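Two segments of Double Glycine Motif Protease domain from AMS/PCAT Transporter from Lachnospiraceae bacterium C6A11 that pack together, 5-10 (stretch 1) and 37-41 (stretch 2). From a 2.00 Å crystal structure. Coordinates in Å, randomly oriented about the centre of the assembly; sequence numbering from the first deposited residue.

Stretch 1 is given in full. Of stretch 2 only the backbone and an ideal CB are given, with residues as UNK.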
# COMPACT_ATOMS: atom_id res chain seq x y z
N GLN A 5 -15.62 12.38 -2.16
CA GLN A 5 -16.15 12.36 -0.77
C GLN A 5 -15.54 11.23 0.07
O GLN A 5 -15.53 11.41 1.29
CB GLN A 5 -17.71 12.32 -0.75
CG GLN A 5 -18.37 13.15 0.37
CD GLN A 5 -19.76 12.65 0.77
OE1 GLN A 5 -20.75 12.87 0.06
NE2 GLN A 5 -19.85 12.02 1.94
N ILE A 6 -15.05 10.12 -0.51
CA ILE A 6 -14.47 9.03 0.28
C ILE A 6 -13.15 9.46 0.94
O ILE A 6 -12.26 9.97 0.27
CB ILE A 6 -14.29 7.74 -0.56
CG1 ILE A 6 -15.66 7.13 -0.88
CG2 ILE A 6 -13.44 6.69 0.19
CD1 ILE A 6 -15.76 6.46 -2.23
N GLN A 7 -13.08 9.29 2.26
CA GLN A 7 -11.94 9.68 3.05
C GLN A 7 -11.23 8.42 3.54
O GLN A 7 -11.84 7.35 3.56
CB GLN A 7 -12.37 10.53 4.28
CG GLN A 7 -12.75 11.98 3.99
CD GLN A 7 -11.65 12.73 3.25
OE1 GLN A 7 -11.86 13.18 2.14
NE2 GLN A 7 -10.46 12.86 3.87
N PRO A 8 -9.95 8.56 3.94
CA PRO A 8 -9.28 7.47 4.64
C PRO A 8 -9.92 7.23 6.00
O PRO A 8 -10.49 8.13 6.60
CB PRO A 8 -7.83 7.96 4.79
CG PRO A 8 -7.72 9.29 4.13
CD PRO A 8 -9.10 9.78 3.86
N VAL A 9 -9.82 5.99 6.46
CA VAL A 9 -10.27 5.58 7.76
C VAL A 9 -9.09 5.72 8.71
O VAL A 9 -7.98 5.24 8.44
CB VAL A 9 -10.72 4.10 7.69
CG1 VAL A 9 -10.88 3.46 9.07
CG2 VAL A 9 -12.03 4.04 6.89
N THR A 10 -9.34 6.35 9.84
CA THR A 10 -8.35 6.44 10.92
C THR A 10 -8.68 5.57 12.12
O THR A 10 -7.85 5.49 13.01
CB THR A 10 -8.25 7.87 11.42
OG1 THR A 10 -9.32 8.11 12.32
CG2 THR A 10 -8.34 8.88 10.29
N UNK A 37 -9.31 1.77 -6.30
CA UNK A 37 -10.67 1.24 -6.24
C UNK A 37 -11.42 1.68 -4.98
O UNK A 37 -12.60 1.94 -5.05
CB UNK A 37 -10.63 -0.29 -6.31
N UNK A 38 -10.72 1.79 -3.83
CA UNK A 38 -11.31 2.31 -2.59
C UNK A 38 -11.84 3.74 -2.80
O UNK A 38 -12.92 4.09 -2.30
CB UNK A 38 -10.28 2.29 -1.46
N UNK A 39 -11.08 4.56 -3.54
CA UNK A 39 -11.49 5.96 -3.82
C UNK A 39 -12.32 6.08 -5.10
O UNK A 39 -12.67 7.19 -5.51
CB UNK A 39 -10.26 6.86 -3.93
N UNK A 40 -12.67 4.93 -5.70
CA UNK A 40 -13.43 4.85 -6.94
C UNK A 40 -12.75 5.59 -8.10
O UNK A 40 -13.42 6.19 -8.92
CB UNK A 40 -14.83 5.42 -6.72
N UNK A 41 -11.41 5.54 -8.15
CA UNK A 41 -10.64 6.04 -9.31
C UNK A 41 -10.39 4.89 -10.21
O UNK A 41 -9.60 4.01 -9.91
CB UNK A 41 -9.32 6.70 -8.90

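Position 37 has helical backbone angles (phi/psi -65/-35), and its ideal CB has no atom of stretch 1 within 5.5 Å. Many residues compatible with a helix would serve. The deposited residue is Ala 37, which makes no contact with stretch 1; its carbonyl O accepts a weak hydrogen bond from the backbone N of position 40, at 3.1 Å.

Position 38 is still helical (-59/-41). Its CA-to-CB bond points sideways, and the ideal CB again finds nothing of stretch 1 within 5.5 Å, so a small side chain would stop short. Farther out, stretch 1 offers the methyl CG2 of Ile 6, the carbonyl O of Gln 7 and CG2 of Val 9. A long side chain with an apolar shaft and a donor at its tip would suit: tyrosine clearly, perhaps lysine or arginine. The residue is Tyr 38, with chi1 at 174° (t), and its end comes nearer than its CB direction suggests. OH donates a hydrogen bond to Gln 7 O at 2.6 Å, with the acceptor at the ring edge, near the ring plane. The same OH lies 3.6 Å from Val 9 CG2, while the ring carbon CE2 packs 3.3 Å from Ile 6 CG2.

Position 39 is where the chain leaves helical angles (-90/6). Its CA is 5.9 Å from that of Ile 6, the closest CA approach between the stretches, and its ideal CB is 5.2 Å from Ile 6 CG2. The bond points sideways, so a sizeable apolar or aromatic group could reach along Ile 6 toward Pro 8; leucine, methionine, phenylalanine or tyrosine are plausible. The residue is Tyr 39, chi1 -68° (m). Its CD1 lies 4.0 Å from Ile 6 CG2, its CE1 3.5 Å from Ile 6 O, which sits at the ring edge, and its OH 3.5 Å from Pro 8 CG.

Position 40 has positive phi (58/37), a left-handed conformation that glycine, asparagine or aspartate adopt readily. The ideal CB, directed sideways, is 4.7 Å from Ile 6 CD1, so a side chain with an aliphatic portion would also find a partner. The residue is Lys 40, whose CD comes 3.4 Å from Ile 6 CD1, a contact made by its methylene chain.

Position 41 (-94/105) has nothing of stretch 1 within 5.5 Å of its ideal CB, leaving the choice wide. It is Lys 41, whose NZ is hydrogen-bonded elsewhere in the structure.

Stretch 2 (37-41) AYYKK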
# COMPACT_ATOMS: atom_id res chain seq x y z
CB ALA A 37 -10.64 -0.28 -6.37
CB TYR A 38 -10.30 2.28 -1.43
CG TYR A 38 -10.77 2.92 -0.13
CD1 TYR A 38 -11.54 2.21 0.80
CD2 TYR A 38 -10.48 4.25 0.15
CE1 TYR A 38 -11.97 2.81 2.01
CE2 TYR A 38 -10.92 4.87 1.34
CZ TYR A 38 -11.67 4.17 2.25
OH TYR A 38 -12.04 4.81 3.42
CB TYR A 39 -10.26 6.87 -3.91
CG TYR A 39 -9.56 7.05 -2.58
CD1 TYR A 39 -10.09 7.90 -1.62
CD2 TYR A 39 -8.37 6.34 -2.27
CE1 TYR A 39 -9.45 8.07 -0.38
CE2 TYR A 39 -7.75 6.49 -1.05
CZ TYR A 39 -8.28 7.36 -0.10
OH TYR A 39 -7.69 7.53 1.13
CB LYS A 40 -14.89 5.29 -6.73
CG LYS A 40 -15.69 4.27 -5.89
CD LYS A 40 -16.79 4.82 -5.02
CE LYS A 40 -18.02 5.24 -5.78
NZ LYS A 40 -19.19 5.12 -4.86
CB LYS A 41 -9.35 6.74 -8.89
CG LYS A 41 -9.65 8.09 -8.24
CD LYS A 41 -8.44 8.58 -7.45
CE LYS A 41 -8.74 9.87 -6.70
NZ LYS A 41 -9.00 10.97 -7.67
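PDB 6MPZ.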